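Local coordinates for uncharacterized protein Atu2452 (Agrobacterium tumefaciens, PDB 2R8B), which is of unknown function but belongs to the dienelactone hydrolase family of the alpha/beta-hydrolase clan and is probably a serine hydrolase, at residues 76-81 with 146-151; 93-98 with 102-107; 154-159 with 174-179. All coordinates share one frame; numbering follows the deposited sequence.

Interaction 1 of 3, residues 76-81 with 146-151; sequences NQFFDF and LGFSNG. With SO4 (sulfate ion), chain C.
F78 and F81 reach from helix 75-85 onto the strand residues L146 and F148, and everything that joins 76-81 to 146-151 directly is apolar. The F78 ring bridges two residues that project from the same face of the strand. Its CD1 lies 3.9 Å from L146 CD2, while at its far end CZ meets the CB of F148 at 3.8 Å. In both pairs the side chains cross at about a right angle. F148 has CG anti to its backbone N (chi1 172°), which turns its own ring away from F78, so that CB makes the contact. F81 adds a looser touch, L146 CD1 standing at the ring edge 4.2 Å from CE2; CD2 of F81 in turn abuts the edge of F78, so the two helix rings pack as a pair.

The strand covered in this way, 143-148, is the central one of the mixed seven-stranded sheet, and it runs into the GxSxG sequence G147-F148-S149-N150-G151. This fits the nucleophile elbow of alpha/beta-hydrolases: S149, with the positive phi (59°) expected of the nucleophile there, sits in the sharp turn between strand and helix 150-161. G147 and G151 bring no side chains into the turn, and G151 N donates to F148 O at 3.0 Å.

At the elbow the contacts are polar. S149 OG has a weak hydrogen bond with H230 NE2, consistent with a catalytic serine-histidine pair, and the F148 ring meets that imidazole. N150 ND2 donates to two oxygens of the sulfate, probably taken up from the crystallisation liquor: the bond to O1 is fairly straight (3.1 Å, 159°), whereas the one to O2 is weak.

Interaction 2 of 3, residues 93-98 with 102-107; sequences SPVGDV and GAARFF. With SO4 (sulfate ion), chain C.
V98 and R105 pair as antiparallel, hydrogen-bonded partners in a small beta hairpin, with V98 N donating to R105 O at 3.0 Å and R105 N to V98 O at 2.8 Å. D97 also faces R105, which makes this a classic beta bulge. Before the bulge the chain bends round F106. In that side chain chi1 of -74° sets CG beside the backbone N, and the ring swings back across G96, presenting one face to it; G96 CA sits 3.8 Å from the F106 ring centroid in a CH-pi contact. The edge of the same ring faces P94 O, 3.6 Å from F106 CZ. V95 CG2 meets A104 CB in a small apolar touch, and V98 CG2 rests against the backbone N and CA of F107.

R105 leaves the hairpin in a chain bent at chi3 (-62°), which turns the guanidinium edge-on to the sulfate. Two N-H groups take two sulfate oxygens, R105 NH1 to O3 at 2.7 Å and R105 NH2 to O2 at 2.6 Å. F107 O takes a hydrogen bond from R105 NE at 2.9 Å and a weak one from R105 NH1, the oxygen lying 19° out of the guanidinium plane as seen from NE.

Interaction 3 of 3, residues 154-159 with 174-179; sequences ILANVL and PLIPFE
In I176, CG1 stands anti to the carbonyl carbon and chi2 of -86° turns CD1 onward, to end 4.0 Å from A156 CB on the helix. In N157, CG lies anti to the backbone N (chi1 -161°), which swings the amide out from the helix flank until OD1 comes 3.6 Å from F178 CZ. These two touches join 154-159 to 174-179. They come from neighbouring helix residues and from loop residues two apart, so that a short irregular piece of chain lies against one turn of helix.

The two contacts on the loop side are coupled. The F178 ring carries I176 CG2 over the centre of one face, 3.7 Å above its plane, while I176 sends its other branch to the alanine. N157 and F178 cross at about a right angle, with amide and ring planes 89° apart.

Within the fold, the helix belongs to a beta-alpha-beta crossover in which strands 143-148 and 168-172, linked by helix 150-161, lie side by side and parallel in the sheet. The loop that follows strand 168-172 passes across the flank of that helix, and I176 also touches L210 of helix 204-217, placing the loop between two helices. L175 N bonds to N153 OD1, one turn before N157, and L175 O to Y115 OH.

No hydrogen bond links 154-159 with 174-179. The amide of N157 is instead directed by T124 of helix 117-138, whose OG1 bonds to ND2 and so leaves the oxygen end lying toward the phenyl ring. Contact between the two segments therefore rests on van der Waals fit, while the directional bonds that fix the loop and the asparagine are made to their surroundings.

In the fold
The sulfate and the elbow at S149, where H230 and D199 would complete a probable Ser-His-Asp triad, join interactions 1 and 2, while interaction 3 connects to them through helix 150-161. Interactions 1 and 2 have centres about 11 Å apart and meet through N150, whose OD1 lies 2.8 Å from F106 N in a probable hydrogen bond; the same asparagine and R105 share the anion with N153. Interaction 3 lies about 16 Å from each of the others, centre to centre, yet continues the helix that starts at the elbow. I154 CG2 packs 3.8 Å from F106 CB, and L155 CD2 lies 3.6 Å from L146 N, so helix 150-161 touches both neighbours.

Interaction 1 of 3, residues 76-81 with 146-151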
ATOM      1  N   ASN A  76      -4.209   7.999  11.676  1.00 61.37           N
ATOM      2  CA  ASN A  76      -4.752   9.274  11.198  1.00 61.67           C
ATOM      3  C   ASN A  76      -4.003   9.947  10.071  1.00 61.36           C
ATOM      4  O   ASN A  76      -4.578  10.847   9.451  1.00 61.39           O
ATOM      5  CB  ASN A  76      -4.953  10.273  12.326  1.00 61.56           C
ATOM      6  CG  ASN A  76      -6.029   9.861  13.243  1.00 62.56           C
ATOM      7  OD1 ASN A  76      -7.195   9.749  12.848  1.00 64.47           O
ATOM      8  ND2 ASN A  76      -5.658   9.592  14.486  1.00 61.92           N
ATOM      9  N   GLN A  77      -2.750   9.547   9.829  1.00 60.79           N
ATOM     10  CA  GLN A  77      -2.012  10.053   8.673  1.00 60.85           C
ATOM     11  C   GLN A  77      -2.901  10.081   7.443  1.00 60.13           C
ATOM     12  O   GLN A  77      -3.237  11.165   6.935  1.00 59.27           O
ATOM     13  CB  GLN A  77      -0.765   9.225   8.369  1.00 60.82           C
ATOM     14  CG  GLN A  77       0.483   9.760   9.045  1.00 62.00           C
ATOM     15  CD  GLN A  77       1.717   9.687   8.146  1.00 64.36           C
ATOM     16  OE1 GLN A  77       1.907   8.748   7.339  1.00 64.63           O
ATOM     17  NE2 GLN A  77       2.566  10.692   8.279  1.00 64.67           N
ATOM     18  N   PHE A  78      -3.322   8.897   7.002  1.00 59.43           N
ATOM     19  CA  PHE A  78      -4.009   8.806   5.725  1.00 59.09           C
ATOM     20  C   PHE A  78      -5.542   8.720   5.681  1.00 58.62           C
ATOM     21  O   PHE A  78      -6.117   8.758   4.584  1.00 58.81           O
ATOM     22  CB  PHE A  78      -3.368   7.717   4.889  1.00 59.16           C
ATOM     23  CG  PHE A  78      -2.063   8.127   4.316  1.00 60.24           C
ATOM     24  CD1 PHE A  78      -2.008   8.833   3.125  1.00 60.21           C
ATOM     25  CD2 PHE A  78      -0.867   7.838   4.984  1.00 63.36           C
ATOM     26  CE1 PHE A  78      -0.787   9.218   2.582  1.00 59.46           C
ATOM     27  CE2 PHE A  78       0.373   8.231   4.451  1.00 61.45           C
ATOM     28  CZ  PHE A  78       0.401   8.925   3.249  1.00 59.81           C
ATOM     29  N   PHE A  79      -6.191   8.633   6.848  1.00 57.86           N
ATOM     30  CA  PHE A  79      -7.635   8.452   6.932  1.00 57.07           C
ATOM     31  C   PHE A  79      -8.441   9.480   6.147  1.00 58.09           C
ATOM     32  O   PHE A  79      -9.151   9.085   5.227  1.00 58.51           O
ATOM     33  CB  PHE A  79      -8.117   8.378   8.393  1.00 56.47           C
ATOM     34  CG  PHE A  79      -9.545   7.865   8.564  1.00 53.44           C
ATOM     35  CD1 PHE A  79      -9.852   6.528   8.336  1.00 49.61           C
ATOM     36  CD2 PHE A  79     -10.559   8.726   8.994  1.00 52.39           C
ATOM     37  CE1 PHE A  79     -11.119   6.048   8.504  1.00 49.33           C
ATOM     38  CE2 PHE A  79     -11.854   8.265   9.193  1.00 50.68           C
ATOM     39  CZ  PHE A  79     -12.142   6.915   8.947  1.00 52.28           C
ATOM     40  N   ASP A  80      -8.376  10.773   6.478  1.00 58.65           N
ATOM     41  CA  ASP A  80      -9.330  11.687   5.825  1.00 59.39           C
ATOM     42  C   ASP A  80      -8.858  11.967   4.436  1.00 59.52           C
ATOM     43  O   ASP A  80      -9.658  12.238   3.543  1.00 59.53           O
ATOM     44  CB  ASP A  80      -9.593  12.979   6.595  1.00 59.87           C
ATOM     45  CG  ASP A  80      -9.273  12.845   8.048  1.00 60.97           C
ATOM     46  OD1 ASP A  80     -10.087  13.270   8.886  1.00 55.64           O
ATOM     47  OD2 ASP A  80      -8.179  12.279   8.331  1.00 65.94           O
ATOM     48  N   PHE A  81      -7.554  11.858   4.242  1.00 59.99           N
ATOM     49  CA  PHE A  81      -7.001  11.977   2.911  1.00 60.48           C
ATOM     50  C   PHE A  81      -7.734  11.082   1.911  1.00 60.84           C
ATOM     51  O   PHE A  81      -8.176  11.544   0.851  1.00 61.04           O
ATOM     52  CB  PHE A  81      -5.539  11.628   2.914  1.00 60.11           C
ATOM     53  CG  PHE A  81      -4.926  11.744   1.575  1.00 61.59           C
ATOM     54  CD1 PHE A  81      -4.876  12.980   0.927  1.00 62.93           C
ATOM     55  CD2 PHE A  81      -4.410  10.630   0.928  1.00 62.36           C
ATOM     56  CE1 PHE A  81      -4.288  13.109  -0.334  1.00 62.30           C
ATOM     57  CE2 PHE A  81      -3.799  10.759  -0.340  1.00 61.13           C
ATOM     58  CZ  PHE A  81      -3.755  11.991  -0.967  1.00 60.66           C
ATOM     59  N   LEU A 146      -3.372   2.118  -0.791  1.00 48.96           N
ATOM     60  CA  LEU A 146      -2.462   3.213  -0.978  1.00 49.25           C
ATOM     61  C   LEU A 146      -1.502   3.172   0.189  1.00 49.35           C
ATOM     62  O   LEU A 146      -1.919   3.036   1.333  1.00 49.47           O
ATOM     63  CB  LEU A 146      -3.232   4.532  -1.014  1.00 48.94           C
ATOM     64  CG  LEU A 146      -2.287   5.730  -1.068  1.00 49.11           C
ATOM     65  CD1 LEU A 146      -2.920   6.881  -1.806  1.00 47.66           C
ATOM     66  CD2 LEU A 146      -1.881   6.130   0.348  1.00 47.47           C
ATOM     67  N   GLY A 147      -0.217   3.303  -0.093  1.00 50.36           N
ATOM     68  CA  GLY A 147       0.809   3.243   0.953  1.00 51.16           C
ATOM     69  C   GLY A 147       1.912   4.209   0.641  1.00 52.19           C
ATOM     70  O   GLY A 147       2.187   4.533  -0.535  1.00 53.15           O
ATOM     71  N   PHE A 148       2.527   4.710   1.696  1.00 52.85           N
ATOM     72  CA  PHE A 148       3.682   5.604   1.563  1.00 52.84           C
ATOM     73  C   PHE A 148       4.875   4.944   2.198  1.00 53.01           C
ATOM     74  O   PHE A 148       4.808   4.593   3.400  1.00 52.94           O
ATOM     75  CB  PHE A 148       3.424   6.910   2.313  1.00 52.19           C
ATOM     76  CG  PHE A 148       4.616   7.788   2.380  1.00 51.86           C
ATOM     77  CD1 PHE A 148       5.217   8.252   1.196  1.00 51.11           C
ATOM     78  CD2 PHE A 148       5.150   8.163   3.613  1.00 49.99           C
ATOM     79  CE1 PHE A 148       6.331   9.076   1.242  1.00 51.12           C
ATOM     80  CE2 PHE A 148       6.287   8.980   3.669  1.00 49.88           C
ATOM     81  CZ  PHE A 148       6.887   9.444   2.481  1.00 49.79           C
ATOM     82  N   SER A 149       5.946   4.761   1.406  1.00 53.62           N
ATOM     83  CA  SER A 149       7.235   4.290   1.917  1.00 52.72           C
ATOM     84  C   SER A 149       7.031   2.912   2.591  1.00 52.36           C
ATOM     85  O   SER A 149       6.649   1.956   1.897  1.00 52.54           O
ATOM     86  CB  SER A 149       7.781   5.324   2.907  1.00 53.40           C
ATOM     87  OG  SER A 149       9.189   5.266   3.023  1.00 55.38           O
ATOM     88  N   ASN A 150       7.222   2.813   3.919  1.00 51.33           N
ATOM     89  CA  ASN A 150       7.056   1.534   4.640  1.00 50.93           C
ATOM     90  C   ASN A 150       5.718   0.869   4.415  1.00 51.10           C
ATOM     91  O   ASN A 150       5.635  -0.364   4.423  1.00 51.46           O
ATOM     92  CB  ASN A 150       7.244   1.700   6.140  1.00 51.01           C
ATOM     93  CG  ASN A 150       6.934   0.411   6.923  1.00 51.15           C
ATOM     94  OD1 ASN A 150       5.925   0.331   7.652  1.00 53.86           O
ATOM     95  ND2 ASN A 150       7.797  -0.594   6.783  1.00 49.55           N
ATOM     96  N   GLY A 151       4.684   1.693   4.229  1.00 50.54           N
ATOM     97  CA  GLY A 151       3.359   1.230   3.938  1.00 50.25           C
ATOM     98  C   GLY A 151       3.211   0.793   2.484  1.00 51.15           C
ATOM     99  O   GLY A 151       2.461  -0.161   2.218  1.00 51.32           O
TER
HETATM  100  S   SO4 C 250      10.844   0.251   5.022  0.70 93.00           S
HETATM  101  O1  SO4 C 250       9.742  -0.478   4.405  0.70 92.80           O
HETATM  102  O2  SO4 C 250      10.291   1.122   6.053  0.70 94.93           O
HETATM  103  O3  SO4 C 250      11.708  -0.720   5.689  0.70 93.85           O
HETATM  104  O4  SO4 C 250      11.595   1.085   4.058  0.70 92.31           O

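Interaction 2 of 3, residues 93-98 with 102-107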
ATOM      1  N   SER A  93      -7.968   2.191   7.954  1.00 55.72           N
ATOM      2  CA  SER A  93      -6.619   2.730   8.131  1.00 55.27           C
ATOM      3  C   SER A  93      -5.984   2.303   9.460  1.00 55.15           C
ATOM      4  O   SER A  93      -6.289   2.861  10.517  1.00 55.34           O
ATOM      5  CB  SER A  93      -6.630   4.249   7.957  1.00 55.21           C
ATOM      6  OG  SER A  93      -5.574   4.845   8.669  1.00 54.57           O
ATOM      7  N   PRO A  94      -5.105   1.290   9.395  1.00 54.76           N
ATOM      8  CA  PRO A  94      -4.487   0.696  10.563  1.00 55.01           C
ATOM      9  C   PRO A  94      -3.198   1.387  10.941  1.00 55.67           C
ATOM     10  O   PRO A  94      -2.498   1.954  10.056  1.00 56.36           O
ATOM     11  CB  PRO A  94      -4.163  -0.724  10.096  1.00 55.01           C
ATOM     12  CG  PRO A  94      -4.132  -0.648   8.578  1.00 54.29           C
ATOM     13  CD  PRO A  94      -4.643   0.661   8.143  1.00 54.17           C
ATOM     14  N   VAL A  95      -2.880   1.332  12.233  1.00 55.90           N
ATOM     15  CA  VAL A  95      -1.535   1.670  12.720  1.00 56.54           C
ATOM     16  C   VAL A  95      -0.721   0.381  12.690  1.00 57.12           C
ATOM     17  O   VAL A  95      -1.232  -0.664  13.089  1.00 57.77           O
ATOM     18  CB  VAL A  95      -1.565   2.252  14.166  1.00 56.57           C
ATOM     19  CG1 VAL A  95      -2.208   1.246  15.156  1.00 56.40           C
ATOM     20  CG2 VAL A  95      -0.165   2.733  14.616  1.00 54.55           C
ATOM     21  N   GLY A  96       0.514   0.441  12.203  1.00 57.10           N
ATOM     22  CA  GLY A  96       1.386  -0.735  12.188  1.00 57.74           C
ATOM     23  C   GLY A  96       1.679  -1.349  13.555  1.00 57.94           C
ATOM     24  O   GLY A  96       1.538  -0.706  14.591  1.00 57.33           O
ATOM     25  N   ASP A  97       2.100  -2.601  13.551  1.00 58.74           N
ATOM     26  CA  ASP A  97       2.204  -3.364  14.781  1.00 59.64           C
ATOM     27  C   ASP A  97       3.619  -3.531  15.275  1.00 59.93           C
ATOM     28  O   ASP A  97       3.854  -4.274  16.221  1.00 60.24           O
ATOM     29  CB  ASP A  97       1.568  -4.737  14.598  1.00 60.18           C
ATOM     30  CG  ASP A  97       2.155  -5.512  13.433  1.00 63.21           C
ATOM     31  OD1 ASP A  97       1.724  -6.668  13.226  1.00 66.57           O
ATOM     32  OD2 ASP A  97       3.029  -4.973  12.713  1.00 68.12           O
ATOM     33  N   VAL A  98       4.565  -2.860  14.630  1.00 60.34           N
ATOM     34  CA  VAL A  98       5.946  -2.869  15.102  1.00 60.53           C
ATOM     35  C   VAL A  98       6.270  -1.454  15.573  1.00 60.85           C
ATOM     36  O   VAL A  98       5.882  -0.481  14.936  1.00 61.27           O
ATOM     37  CB  VAL A  98       6.928  -3.322  13.984  1.00 60.60           C
ATOM     38  CG1 VAL A  98       8.319  -3.560  14.557  1.00 60.78           C
ATOM     39  CG2 VAL A  98       6.410  -4.573  13.272  1.00 59.50           C
ATOM     40  N   GLY A 102       9.571   3.779  19.656  1.00 61.10           N
ATOM     41  CA  GLY A 102       8.699   4.903  19.332  1.00 59.86           C
ATOM     42  C   GLY A 102       7.979   4.788  17.997  1.00 58.91           C
ATOM     43  O   GLY A 102       6.788   4.494  17.968  1.00 58.31           O
ATOM     44  N   ALA A 103       8.694   5.019  16.893  1.00 58.20           N
ATOM     45  CA  ALA A 103       8.065   5.057  15.553  1.00 57.18           C
ATOM     46  C   ALA A 103       7.396   3.727  15.096  1.00 56.59           C
ATOM     47  O   ALA A 103       8.032   2.669  15.024  1.00 56.64           O
ATOM     48  CB  ALA A 103       9.040   5.587  14.510  1.00 56.48           C
ATOM     49  N   ALA A 104       6.103   3.792  14.799  1.00 55.63           N
ATOM     50  CA  ALA A 104       5.377   2.603  14.376  1.00 54.98           C
ATOM     51  C   ALA A 104       5.608   2.261  12.890  1.00 54.57           C
ATOM     52  O   ALA A 104       5.698   3.167  12.038  1.00 54.51           O
ATOM     53  CB  ALA A 104       3.918   2.768  14.671  1.00 54.76           C
ATOM     54  N   ARG A 105       5.727   0.964  12.588  1.00 53.85           N
ATOM     55  CA  ARG A 105       5.858   0.477  11.199  1.00 53.37           C
ATOM     56  C   ARG A 105       5.155  -0.840  11.046  1.00 53.42           C
ATOM     57  O   ARG A 105       4.705  -1.412  12.045  1.00 53.35           O
ATOM     58  CB  ARG A 105       7.315   0.359  10.717  1.00 53.41           C
ATOM     59  CG  ARG A 105       8.360   0.087  11.795  1.00 53.88           C
ATOM     60  CD  ARG A 105       9.789   0.267  11.324  1.00 52.07           C
ATOM     61  NE  ARG A 105      10.072  -0.674  10.254  1.00 51.81           N
ATOM     62  CZ  ARG A 105      10.384  -0.329   9.000  1.00 54.09           C
ATOM     63  NH1 ARG A 105      10.596  -1.279   8.084  1.00 54.11           N
ATOM     64  NH2 ARG A 105      10.508   0.960   8.659  1.00 52.79           N
ATOM     65  N   PHE A 106       5.063  -1.306   9.801  1.00 53.10           N
ATOM     66  CA  PHE A 106       4.356  -2.533   9.494  1.00 53.33           C
ATOM     67  C   PHE A 106       5.155  -3.846   9.478  1.00 54.34           C
ATOM     68  O   PHE A 106       4.549  -4.912   9.261  1.00 55.10           O
ATOM     69  CB  PHE A 106       3.619  -2.390   8.178  1.00 53.18           C
ATOM     70  CG  PHE A 106       2.418  -1.537   8.275  1.00 52.29           C
ATOM     71  CD1 PHE A 106       2.465  -0.202   7.872  1.00 52.40           C
ATOM     72  CD2 PHE A 106       1.231  -2.044   8.814  1.00 52.23           C
ATOM     73  CE1 PHE A 106       1.332   0.637   7.987  1.00 50.13           C
ATOM     74  CE2 PHE A 106       0.105  -1.237   8.937  1.00 51.53           C
ATOM     75  CZ  PHE A 106       0.161   0.113   8.515  1.00 52.28           C
ATOM     76  N   PHE A 107       6.481  -3.789   9.668  1.00 54.73           N
ATOM     77  CA  PHE A 107       7.349  -4.997   9.720  1.00 55.12           C
ATOM     78  C   PHE A 107       8.741  -4.589  10.081  1.00 56.29           C
ATOM     79  O   PHE A 107       9.114  -3.439   9.916  1.00 56.53           O
ATOM     80  CB  PHE A 107       7.376  -5.788   8.411  1.00 54.76           C
ATOM     81  CG  PHE A 107       7.951  -5.024   7.254  1.00 53.06           C
ATOM     82  CD1 PHE A 107       7.167  -4.112   6.550  1.00 52.97           C
ATOM     83  CD2 PHE A 107       9.266  -5.213   6.875  1.00 53.70           C
ATOM     84  CE1 PHE A 107       7.663  -3.391   5.491  1.00 53.34           C
ATOM     85  CE2 PHE A 107       9.791  -4.495   5.834  1.00 55.18           C
ATOM     86  CZ  PHE A 107       8.959  -3.567   5.126  1.00 55.65           C
TER
HETATM   87  S   SO4 C 250      10.844   0.251   5.022  0.70 93.00           S
HETATM   88  O1  SO4 C 250       9.742  -0.478   4.405  0.70 92.80           O
HETATM   89  O2  SO4 C 250      10.291   1.122   6.053  0.70 94.93           O
HETATM   90  O3  SO4 C 250      11.708  -0.720   5.689  0.70 93.85           O
HETATM   91  O4  SO4 C 250      11.595   1.085   4.058  0.70 92.31           O

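Interaction 3 of 3, residues 154-159 with 174-179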
ATOM      1  N   ILE A 154       4.744  -2.887   2.457  1.00 51.36           N
ATOM      2  CA  ILE A 154       3.929  -4.024   2.899  1.00 51.24           C
ATOM      3  C   ILE A 154       2.841  -4.269   1.836  1.00 51.23           C
ATOM      4  O   ILE A 154       2.441  -5.411   1.523  1.00 50.84           O
ATOM      5  CB  ILE A 154       3.441  -3.822   4.387  1.00 51.16           C
ATOM      6  CG1 ILE A 154       3.081  -5.131   5.114  1.00 52.12           C
ATOM      7  CG2 ILE A 154       2.411  -2.745   4.562  1.00 50.63           C
ATOM      8  CD1 ILE A 154       1.953  -5.878   4.617  1.00 48.23           C
ATOM      9  N   LEU A 155       2.434  -3.187   1.196  1.00 50.95           N
ATOM     10  CA  LEU A 155       1.373  -3.292   0.221  1.00 51.30           C
ATOM     11  C   LEU A 155       1.932  -3.927  -1.044  1.00 51.54           C
ATOM     12  O   LEU A 155       1.313  -4.822  -1.627  1.00 52.28           O
ATOM     13  CB  LEU A 155       0.757  -1.916  -0.018  1.00 50.74           C
ATOM     14  CG  LEU A 155      -0.295  -1.743  -1.102  1.00 52.08           C
ATOM     15  CD1 LEU A 155      -1.499  -2.711  -0.911  1.00 51.08           C
ATOM     16  CD2 LEU A 155      -0.746  -0.253  -1.203  1.00 51.77           C
ATOM     17  N   ALA A 156       3.119  -3.485  -1.466  1.00 51.54           N
ATOM     18  CA  ALA A 156       3.775  -4.108  -2.585  1.00 50.32           C
ATOM     19  C   ALA A 156       3.925  -5.608  -2.356  1.00 50.83           C
ATOM     20  O   ALA A 156       3.552  -6.391  -3.229  1.00 52.69           O
ATOM     21  CB  ALA A 156       5.032  -3.502  -2.806  1.00 49.38           C
ATOM     22  N   ASN A 157       4.412  -6.049  -1.195  1.00 50.55           N
ATOM     23  CA  ASN A 157       4.579  -7.511  -0.949  1.00 49.50           C
ATOM     24  C   ASN A 157       3.217  -8.259  -1.019  1.00 49.77           C
ATOM     25  O   ASN A 157       3.143  -9.419  -1.513  1.00 50.80           O
ATOM     26  CB  ASN A 157       5.317  -7.794   0.361  1.00 48.93           C
ATOM     27  CG  ASN A 157       5.918  -9.222   0.417  1.00 50.89           C
ATOM     28  OD1 ASN A 157       6.720  -9.612  -0.437  1.00 55.67           O
ATOM     29  ND2 ASN A 157       5.554  -9.990   1.441  1.00 49.42           N
ATOM     30  N   VAL A 158       2.131  -7.614  -0.580  1.00 48.69           N
ATOM     31  CA  VAL A 158       0.826  -8.245  -0.760  1.00 47.97           C
ATOM     32  C   VAL A 158       0.501  -8.432  -2.243  1.00 48.34           C
ATOM     33  O   VAL A 158       0.125  -9.526  -2.656  1.00 48.25           O
ATOM     34  CB  VAL A 158      -0.313  -7.504  -0.106  1.00 47.69           C
ATOM     35  CG1 VAL A 158      -1.573  -8.292  -0.380  1.00 49.07           C
ATOM     36  CG2 VAL A 158      -0.113  -7.349   1.423  1.00 46.90           C
ATOM     37  N   LEU A 159       0.671  -7.378  -3.045  1.00 48.85           N
ATOM     38  CA  LEU A 159       0.565  -7.472  -4.509  1.00 49.32           C
ATOM     39  C   LEU A 159       1.326  -8.642  -5.096  1.00 50.88           C
ATOM     40  O   LEU A 159       0.895  -9.240  -6.094  1.00 51.93           O
ATOM     41  CB  LEU A 159       1.108  -6.204  -5.145  1.00 48.56           C
ATOM     42  CG  LEU A 159       0.344  -4.957  -4.708  1.00 49.35           C
ATOM     43  CD1 LEU A 159       0.917  -3.714  -5.399  1.00 49.68           C
ATOM     44  CD2 LEU A 159      -1.165  -5.063  -4.936  1.00 40.27           C
ATOM     45  N   PRO A 174       7.928   3.372  -2.889  1.00 50.37           N
ATOM     46  CA  PRO A 174       8.272   2.033  -2.431  1.00 51.35           C
ATOM     47  C   PRO A 174       9.767   1.791  -2.471  1.00 52.84           C
ATOM     48  O   PRO A 174      10.506   2.535  -3.146  1.00 55.08           O
ATOM     49  CB  PRO A 174       7.644   1.144  -3.495  1.00 50.86           C
ATOM     50  CG  PRO A 174       7.746   1.976  -4.720  1.00 49.66           C
ATOM     51  CD  PRO A 174       7.341   3.327  -4.238  1.00 49.90           C
ATOM     52  N   LEU A 175      10.200   0.737  -1.780  1.00 53.76           N
ATOM     53  CA  LEU A 175      11.594   0.266  -1.767  1.00 54.61           C
ATOM     54  C   LEU A 175      11.451  -1.241  -1.697  1.00 54.87           C
ATOM     55  O   LEU A 175      11.045  -1.758  -0.669  1.00 55.93           O
ATOM     56  CB  LEU A 175      12.275   0.719  -0.480  1.00 53.71           C
ATOM     57  CG  LEU A 175      13.790   0.660  -0.297  1.00 54.64           C
ATOM     58  CD1 LEU A 175      14.147   0.326   1.167  1.00 54.99           C
ATOM     59  CD2 LEU A 175      14.486  -0.261  -1.245  1.00 50.12           C
ATOM     60  N   ILE A 176      11.707  -1.958  -2.778  1.00 54.62           N
ATOM     61  CA  ILE A 176      11.729  -3.424  -2.675  1.00 54.15           C
ATOM     62  C   ILE A 176      13.091  -3.874  -3.143  1.00 54.11           C
ATOM     63  O   ILE A 176      13.446  -3.615  -4.293  1.00 53.98           O
ATOM     64  CB  ILE A 176      10.613  -4.076  -3.514  1.00 54.03           C
ATOM     65  CG1 ILE A 176       9.234  -3.706  -2.956  1.00 53.52           C
ATOM     66  CG2 ILE A 176      10.750  -5.545  -3.538  1.00 53.04           C
ATOM     67  CD1 ILE A 176       8.742  -4.589  -1.864  1.00 51.45           C
ATOM     68  N   PRO A 177      13.865  -4.511  -2.236  1.00 54.14           N
ATOM     69  CA  PRO A 177      15.309  -4.917  -2.383  1.00 53.75           C
ATOM     70  C   PRO A 177      15.577  -6.250  -3.057  1.00 53.91           C
ATOM     71  O   PRO A 177      16.709  -6.519  -3.534  1.00 53.64           O
ATOM     72  CB  PRO A 177      15.802  -5.013  -0.933  1.00 52.94           C
ATOM     73  CG  PRO A 177      14.517  -5.356  -0.123  1.00 53.59           C
ATOM     74  CD  PRO A 177      13.316  -4.831  -0.899  1.00 53.34           C
ATOM     75  N   PHE A 178      14.558  -7.093  -3.063  1.00 54.51           N
ATOM     76  CA  PHE A 178      14.735  -8.462  -3.498  1.00 54.72           C
ATOM     77  C   PHE A 178      14.053  -8.564  -4.854  1.00 55.54           C
ATOM     78  O   PHE A 178      13.439  -7.619  -5.301  1.00 55.67           O
ATOM     79  CB  PHE A 178      14.135  -9.421  -2.470  1.00 53.69           C
ATOM     80  CG  PHE A 178      12.674  -9.151  -2.144  1.00 53.13           C
ATOM     81  CD1 PHE A 178      11.660  -9.655  -2.942  1.00 52.77           C
ATOM     82  CD2 PHE A 178      12.317  -8.423  -1.025  1.00 51.72           C
ATOM     83  CE1 PHE A 178      10.338  -9.410  -2.647  1.00 50.87           C
ATOM     84  CE2 PHE A 178      10.980  -8.194  -0.713  1.00 51.34           C
ATOM     85  CZ  PHE A 178       9.997  -8.680  -1.518  1.00 51.04           C
ATOM     86  N   GLU A 179      14.179  -9.697  -5.517  1.00 57.12           N
ATOM     87  CA  GLU A 179      13.515  -9.891  -6.802  1.00 58.59           C
ATOM     88  C   GLU A 179      12.370 -10.823  -6.552  1.00 58.45           C
ATOM     89  O   GLU A 179      12.575 -11.973  -6.132  1.00 58.58           O
ATOM     90  CB  GLU A 179      14.434 -10.502  -7.857  1.00 58.93           C
ATOM     91  CG  GLU A 179      15.637  -9.652  -8.159  1.00 61.94           C
ATOM     92  CD  GLU A 179      16.582 -10.324  -9.133  1.00 65.73           C
ATOM     93  OE1 GLU A 179      16.618 -11.582  -9.193  1.00 66.78           O
ATOM     94  OE2 GLU A 179      17.288  -9.582  -9.852  1.00 67.61           O
TER